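Local coordinates for protein Poly(A) ribonuclease pop2 (Schizosaccharomyces pombe, PDB 2P51) that removes poly(A) tails from mRNA as the catalytic 3'-exoribonuclease of the CCR4-NOT complex, releasing 5'-AMP with the help of divalent metal ions, at residues Val157-Ser169 and Cys197-Ile209. Numbering follows the deposited sequence. Where two conformers were deposited one is given.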
ATOM      1  N   VAL A 157      -4.661   9.660   7.899  1.00 12.67           N
ATOM      2  CA  VAL A 157      -3.271  10.163   7.877  1.00 12.59           C
ATOM      3  C   VAL A 157      -3.101  11.315   8.863  1.00 12.53           C
ATOM      4  O   VAL A 157      -4.124  11.849   9.315  1.00 14.86           O
ATOM      5  CB  VAL A 157      -2.823  10.560   6.460  1.00 12.31           C
ATOM      6  CG1 VAL A 157      -2.823   9.340   5.541  1.00 13.74           C
ATOM      7  CG2 VAL A 157      -3.699  11.681   5.894  1.00 13.67           C
ATOM      8  N   LEU A 158      -1.877  11.669   9.199  1.00 13.92           N
ATOM      9  CA  LEU A 158      -1.572  12.760  10.136  1.00 14.37           C
ATOM     10  C   LEU A 158      -2.061  12.450  11.553  1.00 17.14           C
ATOM     11  O   LEU A 158      -2.217  13.310  12.423  1.00 18.99           O
ATOM     12  CB  LEU A 158      -2.119  14.111   9.646  1.00 16.26           C
ATOM     13  CG  LEU A 158      -1.628  14.585   8.261  1.00 16.81           C
ATOM     14  CD1 LEU A 158      -2.591  15.589   7.618  1.00 18.84           C
ATOM     15  CD2 LEU A 158      -0.239  15.223   8.350  1.00 17.37           C
ATOM     16  N   GLN A 159      -2.334  11.185  11.856  1.00 16.11           N
ATOM     17  CA  GLN A 159      -2.883  10.835  13.148  1.00 16.17           C
ATOM     18  C   GLN A 159      -2.101   9.687  13.804  1.00 13.79           C
ATOM     19  O   GLN A 159      -2.077   8.567  13.303  1.00 15.24           O
ATOM     20  CB  GLN A 159      -4.355  10.414  13.003  1.00 19.62           C
ATOM     21  CG  GLN A 159      -5.296  11.489  12.519  1.00 23.62           C
ATOM     22  CD  GLN A 159      -5.651  12.558  13.539  1.00 31.35           C
ATOM     23  OE1 GLN A 159      -6.280  13.557  13.156  1.00 47.34           O
ATOM     24  NE2 GLN A 159      -5.267  12.344  14.799  1.00 33.88           N
ATOM     25  N   GLU A 160      -1.538   9.997  14.968  1.00 18.55           N
ATOM     26  CA  GLU A 160      -0.762   9.015  15.706  1.00 20.98           C
ATOM     27  C   GLU A 160      -1.626   7.851  16.179  1.00 19.51           C
ATOM     28  O   GLU A 160      -1.155   6.749  16.532  1.00 21.45           O
ATOM     29  CB  GLU A 160      -0.069   9.764  16.862  1.00 28.28           C
ATOM     30  CG  GLU A 160      -0.483   9.212  18.197  1.00 48.34           C
ATOM     31  CD  GLU A 160       0.538   8.704  19.181  1.00 61.52           C
ATOM     32  OE1 GLU A 160       1.667   8.281  18.823  1.00 86.49           O
ATOM     33  OE2 GLU A 160       0.178   8.729  20.373  1.00 82.54           O
ATOM     34  N   GLU A 161      -2.934   8.059  16.223  1.00 16.93           N
ATOM     35  CA  GLU A 161      -3.887   7.036  16.652  1.00 18.67           C
ATOM     36  C   GLU A 161      -4.068   5.878  15.670  1.00 15.70           C
ATOM     37  O   GLU A 161      -4.642   4.829  16.012  1.00 15.93           O
ATOM     38  CB  GLU A 161      -5.263   7.676  16.893  1.00 26.66           C
ATOM     39  CG  GLU A 161      -5.331   8.756  17.972  1.00 29.13           C
ATOM     40  CD  GLU A 161      -4.956  10.136  17.427  1.00 34.60           C
ATOM     41  OE1 GLU A 161      -5.131  11.072  18.233  1.00 48.88           O
ATOM     42  OE2 GLU A 161      -4.482  10.360  16.294  1.00 27.08           O
ATOM     43  N   VAL A 162      -3.614   6.088  14.454  1.00 13.52           N
ATOM     44  CA  VAL A 162      -3.779   5.119  13.373  1.00 11.88           C
ATOM     45  C   VAL A 162      -2.432   4.515  13.050  1.00 11.87           C
ATOM     46  O   VAL A 162      -1.431   5.234  12.916  1.00 15.68           O
ATOM     47  CB  VAL A 162      -4.368   5.826  12.098  1.00 14.62           C
ATOM     48  CG1 VAL A 162      -4.379   4.879  10.912  1.00 13.70           C
ATOM     49  CG2 VAL A 162      -5.776   6.350  12.417  1.00 15.78           C
ATOM     50  N   THR A 163      -2.388   3.189  12.937  1.00 12.43           N
ATOM     51  CA  THR A 163      -1.146   2.483  12.600  1.00 12.93           C
ATOM     52  C   THR A 163      -1.214   2.019  11.138  1.00 12.24           C
ATOM     53  O   THR A 163      -2.221   1.403  10.825  1.00 14.17           O
ATOM     54  CB  THR A 163      -0.936   1.268  13.521  1.00 16.02           C
ATOM     55  OG1 THR A 163      -0.908   1.692  14.917  1.00 17.93           O
ATOM     56  CG2 THR A 163       0.402   0.598  13.220  1.00 16.54           C
ATOM     57  N   TRP A 164      -0.204   2.300  10.343  1.00 11.43           N
ATOM     58  CA  TRP A 164      -0.177   1.783   8.971  1.00 11.08           C
ATOM     59  C   TRP A 164       0.744   0.574   8.871  1.00 10.79           C
ATOM     60  O   TRP A 164       1.857   0.581   9.430  1.00 13.24           O
ATOM     61  CB  TRP A 164       0.318   2.863   7.994  1.00 13.79           C
ATOM     62  CG  TRP A 164      -0.754   3.886   7.721  1.00 12.55           C
ATOM     63  CD1 TRP A 164      -1.210   4.848   8.593  1.00 15.44           C
ATOM     64  CD2 TRP A 164      -1.502   4.035   6.501  1.00 12.06           C
ATOM     65  NE1 TRP A 164      -2.207   5.585   7.966  1.00 14.64           N
ATOM     66  CE2 TRP A 164      -2.407   5.112   6.683  1.00 14.29           C
ATOM     67  CE3 TRP A 164      -1.506   3.360   5.249  1.00 12.41           C
ATOM     68  CZ2 TRP A 164      -3.299   5.535   5.680  1.00 12.52           C
ATOM     69  CZ3 TRP A 164      -2.395   3.798   4.284  1.00 12.92           C
ATOM     70  CH2 TRP A 164      -3.288   4.867   4.480  1.00 12.26           C
ATOM     71  N   ILE A 165       0.285  -0.470   8.203  1.00 10.88           N
ATOM     72  CA  ILE A 165       1.015  -1.732   8.026  1.00 11.44           C
ATOM     73  C   ILE A 165       1.272  -1.945   6.557  1.00 11.43           C
ATOM     74  O   ILE A 165       0.349  -1.816   5.755  1.00 12.50           O
ATOM     75  CB  ILE A 165       0.208  -2.912   8.581  1.00 12.63           C
ATOM     76  CG1 ILE A 165      -0.292  -2.673   9.986  1.00 13.60           C
ATOM     77  CG2 ILE A 165       1.043  -4.211   8.462  1.00 15.39           C
ATOM     78  CD1 ILE A 165       0.837  -2.408  10.983  1.00 16.47           C
ATOM     79  N   THR A 166       2.537  -2.258   6.200  1.00 11.46           N
ATOM     80  CA  THR A 166       2.902  -2.370   4.782  1.00 11.39           C
ATOM     81  C   THR A 166       3.837  -3.549   4.629  1.00 11.32           C
ATOM     82  O   THR A 166       4.194  -4.202   5.612  1.00 13.09           O
ATOM     83  CB  THR A 166       3.582  -1.072   4.292  1.00 13.67           C
ATOM     84  OG1 THR A 166       4.764  -0.886   5.095  1.00 14.58           O
ATOM     85  CG2 THR A 166       2.650   0.156   4.459  1.00 16.58           C
ATOM     86  N   PHE A 167       4.225  -3.811   3.366  1.00 11.52           N
ATOM     87  CA  PHE A 167       5.208  -4.878   3.123  1.00 12.70           C
ATOM     88  C   PHE A 167       6.116  -4.402   1.987  1.00 12.72           C
ATOM     89  O   PHE A 167       5.609  -4.180   0.853  1.00 15.18           O
ATOM     90  CB  PHE A 167       4.500  -6.194   2.770  1.00 13.22           C
ATOM     91  CG  PHE A 167       5.478  -7.341   2.524  1.00 15.33           C
ATOM     92  CD1 PHE A 167       5.832  -8.172   3.570  1.00 17.47           C
ATOM     93  CD2 PHE A 167       6.005  -7.574   1.236  1.00 17.24           C
ATOM     94  CE1 PHE A 167       6.728  -9.228   3.410  1.00 21.50           C
ATOM     95  CE2 PHE A 167       6.946  -8.575   1.070  1.00 21.56           C
ATOM     96  CZ  PHE A 167       7.291  -9.381   2.145  1.00 23.02           C
ATOM     97  N   HIS A 168       7.416  -4.276   2.235  1.00 12.95           N
ATOM     98  CA  HIS A 168       8.407  -3.876   1.216  1.00 14.07           C
ATOM     99  C   HIS A 168       7.919  -2.599   0.546  1.00 13.88           C
ATOM    100  O   HIS A 168       7.606  -2.519  -0.658  1.00 15.78           O
ATOM    101  CB  HIS A 168       8.616  -5.014   0.219  1.00 16.60           C
ATOM    102  CG  HIS A 168       9.925  -4.980  -0.505  1.00 18.00           C
ATOM    103  ND1 HIS A 168      10.634  -3.824  -0.765  1.00 21.56           N
ATOM    104  CD2 HIS A 168      10.665  -5.995  -1.035  1.00 16.30           C
ATOM    105  CE1 HIS A 168      11.749  -4.135  -1.419  1.00 22.02           C
ATOM    106  NE2 HIS A 168      11.786  -5.463  -1.601  1.00 16.77           N
ATOM    107  N   SER A 169       7.802  -1.590   1.387  1.00 13.83           N
ATOM    108  CA  SER A 169       6.858  -0.515   1.213  1.00 16.90           C
ATOM    109  C   SER A 169       7.358   0.722   0.473  1.00 16.24           C
ATOM    110  O   SER A 169       6.572   1.664   0.377  1.00 15.86           O
ATOM    111  CB  SER A 169       6.372  -0.013   2.615  1.00 20.41           C
ATOM    112  OG  SER A 169       7.559   0.486   3.266  1.00 24.19           O
ATOM    113  N   CYS A 197       6.936  10.489   7.380  1.00 16.36           N
ATOM    114  CA  CYS A 197       6.605  10.222   8.797  1.00 18.36           C
ATOM    115  C   CYS A 197       5.677  11.265   9.389  1.00 16.64           C
ATOM    116  O   CYS A 197       5.088  11.122  10.453  1.00 18.79           O
ATOM    117  CB  CYS A 197       7.912  10.065   9.611  1.00 22.32           C
ATOM    118  SG  CYS A 197       8.750   8.499   9.134  1.00 30.80           S
ATOM    119  N   ILE A 198       5.459  12.387   8.662  1.00 17.09           N
ATOM    120  CA  ILE A 198       4.396  13.300   9.185  1.00 18.02           C
ATOM    121  C   ILE A 198       3.014  12.801   8.803  1.00 16.44           C
ATOM    122  O   ILE A 198       2.062  12.834   9.591  1.00 15.72           O
ATOM    123  CB  ILE A 198       4.680  14.711   8.658  1.00 20.02           C
ATOM    124  CG1 ILE A 198       5.942  15.335   9.287  1.00 20.01           C
ATOM    125  CG2 ILE A 198       3.468  15.632   8.794  1.00 26.33           C
ATOM    126  CD1 ILE A 198       6.392  16.579   8.546  1.00 27.43           C
ATOM    127  N   TYR A 199       2.859  12.333   7.546  1.00 14.69           N
ATOM    128  CA  TYR A 199       1.568  11.790   7.132  1.00 15.18           C
ATOM    129  C   TYR A 199       1.272  10.414   7.722  1.00 13.46           C
ATOM    130  O   TYR A 199       0.087  10.127   7.969  1.00 14.86           O
ATOM    131  CB  TYR A 199       1.512  11.676   5.584  1.00 14.61           C
ATOM    132  CG  TYR A 199       1.334  13.028   4.936  1.00 15.04           C
ATOM    133  CD1 TYR A 199       0.060  13.586   4.714  1.00 14.83           C
ATOM    134  CD2 TYR A 199       2.462  13.751   4.537  1.00 16.88           C
ATOM    135  CE1 TYR A 199      -0.063  14.841   4.103  1.00 14.36           C
ATOM    136  CE2 TYR A 199       2.343  15.002   3.936  1.00 17.22           C
ATOM    137  CZ  TYR A 199       1.067  15.543   3.734  1.00 15.76           C
ATOM    138  OH  TYR A 199       0.966  16.785   3.123  1.00 18.41           O
ATOM    139  N   PHE A 200       2.301   9.586   7.926  1.00 12.65           N
ATOM    140  CA  PHE A 200       2.151   8.236   8.458  1.00 12.29           C
ATOM    141  C   PHE A 200       3.018   8.119   9.719  1.00 12.33           C
ATOM    142  O   PHE A 200       4.064   7.461   9.697  1.00 13.98           O
ATOM    143  CB  PHE A 200       2.606   7.187   7.431  1.00 12.78           C
ATOM    144  CG  PHE A 200       1.860   7.375   6.094  1.00 13.05           C
ATOM    145  CD1 PHE A 200       0.606   6.827   5.908  1.00 14.88           C
ATOM    146  CD2 PHE A 200       2.439   8.078   5.040  1.00 14.43           C
ATOM    147  CE1 PHE A 200      -0.073   6.950   4.702  1.00 13.38           C
ATOM    148  CE2 PHE A 200       1.759   8.226   3.828  1.00 12.97           C
ATOM    149  CZ  PHE A 200       0.488   7.649   3.649  1.00 13.42           C
ATOM    150  N   PRO A 201       2.650   8.786  10.807  1.00 13.09           N
ATOM    151  CA  PRO A 201       3.535   8.867  11.950  1.00 13.27           C
ATOM    152  C   PRO A 201       3.771   7.549  12.668  1.00 13.20           C
ATOM    153  O   PRO A 201       4.750   7.464  13.424  1.00 15.59           O
ATOM    154  CB  PRO A 201       2.818   9.854  12.880  1.00 14.32           C
ATOM    155  CG  PRO A 201       1.363   9.780  12.459  1.00 15.67           C
ATOM    156  CD  PRO A 201       1.411   9.609  10.957  1.00 15.53           C
ATOM    157  N   LYS A 202       2.922   6.553  12.479  1.00 14.05           N
ATOM    158  CA  LYS A 202       3.113   5.238  13.102  1.00 14.81           C
ATOM    159  C   LYS A 202       2.937   4.170  12.040  1.00 14.10           C
ATOM    160  O   LYS A 202       1.796   3.910  11.621  1.00 16.52           O
ATOM    161  CB  LYS A 202       2.095   5.066  14.224  0.62 16.36           C
ATOM    162  CG  LYS A 202       2.107   3.691  14.886  0.62 20.97           C
ATOM    163  CD  LYS A 202       1.310   3.664  16.192  0.62 23.63           C
ATOM    164  CE  LYS A 202       1.582   2.361  16.902  0.62 19.04           C
ATOM    165  NZ  LYS A 202       0.483   1.384  16.965  0.62 31.21           N
ATOM    166  N   ASN A 203       4.042   3.594  11.601  1.00 13.35           N
ATOM    167  CA  ASN A 203       3.909   2.588  10.524  1.00 14.07           C
ATOM    168  C   ASN A 203       4.915   1.470  10.784  1.00 12.97           C
ATOM    169  O   ASN A 203       5.948   1.670  11.469  1.00 15.01           O
ATOM    170  CB  ASN A 203       4.040   3.277   9.172  1.00 15.60           C
ATOM    171  CG  ASN A 203       5.387   3.857   8.859  1.00 16.85           C
ATOM    172  OD1 ASN A 203       6.338   3.098   8.611  1.00 18.43           O
ATOM    173  ND2 ASN A 203       5.599   5.162   8.813  1.00 17.92           N
ATOM    174  N   TYR A 204       4.580   0.311  10.240  1.00 12.94           N
ATOM    175  CA  TYR A 204       5.472  -0.863  10.273  1.00 13.05           C
ATOM    176  C   TYR A 204       5.579  -1.450   8.864  1.00 12.78           C
ATOM    177  O   TYR A 204       4.527  -1.496   8.177  1.00 16.50           O
ATOM    178  CB  TYR A 204       4.977  -1.957  11.224  1.00 13.70           C
ATOM    179  CG  TYR A 204       4.916  -1.532  12.677  1.00 14.03           C
ATOM    180  CD1 TYR A 204       6.073  -1.457  13.449  1.00 16.64           C
ATOM    181  CD2 TYR A 204       3.707  -1.222  13.258  1.00 17.85           C
ATOM    182  CE1 TYR A 204       6.028  -1.072  14.775  1.00 20.27           C
ATOM    183  CE2 TYR A 204       3.659  -0.839  14.580  1.00 23.26           C
ATOM    184  CZ  TYR A 204       4.806  -0.763  15.334  1.00 23.49           C
ATOM    185  OH  TYR A 204       4.712  -0.369  16.667  1.00 28.89           O
ATOM    186  N   ASP A 205       6.780  -1.851   8.508  1.00 12.69           N
ATOM    187  CA  ASP A 205       7.014  -2.544   7.240  1.00 13.05           C
ATOM    188  C   ASP A 205       7.303  -4.000   7.586  1.00 11.70           C
ATOM    189  O   ASP A 205       8.374  -4.283   8.145  1.00 13.26           O
ATOM    190  CB  ASP A 205       8.152  -1.882   6.465  1.00 13.56           C
ATOM    191  CG  ASP A 205       8.396  -2.526   5.113  1.00 13.67           C
ATOM    192  OD1 ASP A 205       8.043  -3.736   4.921  1.00 13.56           O
ATOM    193  OD2 ASP A 205       8.954  -1.867   4.208  1.00 15.64           O
ATOM    194  N   ILE A 206       6.387  -4.896   7.259  1.00 11.84           N
ATOM    195  CA  ILE A 206       6.550  -6.319   7.621  1.00 13.05           C
ATOM    196  C   ILE A 206       7.808  -6.906   6.973  1.00 11.83           C
ATOM    197  O   ILE A 206       8.374  -7.834   7.547  1.00 15.84           O
ATOM    198  CB  ILE A 206       5.301  -7.117   7.199  1.00 14.15           C
ATOM    199  CG1 ILE A 206       4.066  -6.703   8.002  1.00 15.26           C
ATOM    200  CG2 ILE A 206       5.503  -8.634   7.264  1.00 17.59           C
ATOM    201  CD1 ILE A 206       2.780  -7.317   7.432  1.00 18.78           C
ATOM    202  N   LYS A 207       8.208  -6.404   5.794  1.00 13.03           N
ATOM    203  CA  LYS A 207       9.441  -6.916   5.189  1.00 13.19           C
ATOM    204  C   LYS A 207      10.665  -6.530   6.010  1.00 13.69           C
ATOM    205  O   LYS A 207      11.621  -7.314   6.183  1.00 14.79           O
ATOM    206  CB  LYS A 207       9.648  -6.365   3.770  1.00 15.29           C
ATOM    207  CG  LYS A 207      10.907  -6.922   3.075  1.00 17.94           C
ATOM    208  CD  LYS A 207      10.747  -8.307   2.514  1.00 19.89           C
ATOM    209  CE  LYS A 207      12.088  -8.772   1.904  1.00 16.36           C
ATOM    210  NZ  LYS A 207      11.996 -10.240   1.642  1.00 16.75           N
ATOM    211  N   TYR A 208      10.654  -5.291   6.503  1.00 12.67           N
ATOM    212  CA  TYR A 208      11.732  -4.902   7.390  1.00 13.53           C
ATOM    213  C   TYR A 208      11.741  -5.809   8.627  1.00 13.53           C
ATOM    214  O   TYR A 208      12.765  -6.302   9.081  1.00 15.31           O
ATOM    215  CB  TYR A 208      11.570  -3.425   7.823  1.00 15.21           C
ATOM    216  CG  TYR A 208      12.575  -3.033   8.897  1.00 15.36           C
ATOM    217  CD1 TYR A 208      13.876  -2.680   8.515  1.00 17.94           C
ATOM    218  CD2 TYR A 208      12.259  -3.005  10.271  1.00 16.46           C
ATOM    219  CE1 TYR A 208      14.794  -2.323   9.486  1.00 17.87           C
ATOM    220  CE2 TYR A 208      13.190  -2.652  11.233  1.00 18.39           C
ATOM    221  CZ  TYR A 208      14.464  -2.310  10.822  1.00 19.12           C
ATOM    222  OH  TYR A 208      15.418  -1.950  11.737  1.00 26.21           O
ATOM    223  N   ILE A 209      10.564  -6.014   9.231  1.00 13.26           N
ATOM    224  CA  ILE A 209      10.489  -6.839  10.438  1.00 13.82           C
ATOM    225  C   ILE A 209      10.947  -8.268  10.138  1.00 13.18           C
ATOM    226  O   ILE A 209      11.813  -8.803  10.870  1.00 15.01           O
ATOM    227  CB  ILE A 209       9.061  -6.823  11.019  1.00 14.20           C
ATOM    228  CG1 ILE A 209       8.588  -5.435  11.407  1.00 13.39           C
ATOM    229  CG2 ILE A 209       9.020  -7.802  12.207  1.00 15.10           C
ATOM    230  CD1 ILE A 209       7.133  -5.334  11.849  1.00 15.85           C
TER
HETATM  231  O   HOH W   1       0.265   6.559  11.133  1.00 15.84           O
HETATM  232  O   HOH W   2       4.325   0.871   7.305  0.69 28.47           O
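Strands 163-166 and 203-205 run parallel at one border of the central sheet of the DEDD nuclease fold, joined by a helical crossover through 170-181 and 189-199. Lys202 O receives Trp164 N, Trp164 O receives Tyr204 N, Tyr204 O receives Thr166 N, and Thr166 O receives Ile206 N, so the pairing runs into the first turn of helix 206-213. Asp205 is the N-cap of that helix, and its carboxylate ties the cap to the loop leading to helix 170-181, which bears the metal ligand Asp172. The side chain of Asp205, with CG trans to the backbone N (chi1 -177°), reaches across to the loop: Asp205 OD1 takes His168 N at 2.8 Å on its syn side and Lys207 N on its anti side, the two donors coming from opposite faces of the plane. Asp205 OD2 takes Ser169 OG (2.9 Å) and Ser169 N from one face, and also Tyr270 N; five N-H or O-H groups thus fix the rotation of the acid and probably favour its charged form. Nearby, the Phe167 ring lies under Lys207: CB stands over the ring centre, 4.1 Å from the centroid, in a CH-pi contact, and Ile206 CG2 meets the ring edge. This aromatic side chain lies about 6 Å, nearest atoms, from a bound magnesium ion. On the sheet face shared by Trp164 and Asn203, Phe200 turns the CD1-CE1 edge onto the indole in a T-shaped pair, planes at 83°, with Phe200 CD1 3.5 Å from Trp164 CD2. Asn203 ND2 reaches back to Phe200 O, linking the strand to the first residue that leaves the helical course of 189-199, while Trp164 NE1 is held by Leu156 O. At the far end, Leu158 N gives an almost straight bond (172°) to Tyr199 O, 2.8 Å away, and Leu158 CD2 rests over one face of the Tyr199 ring, 4.0 Å from Tyr199 CD1.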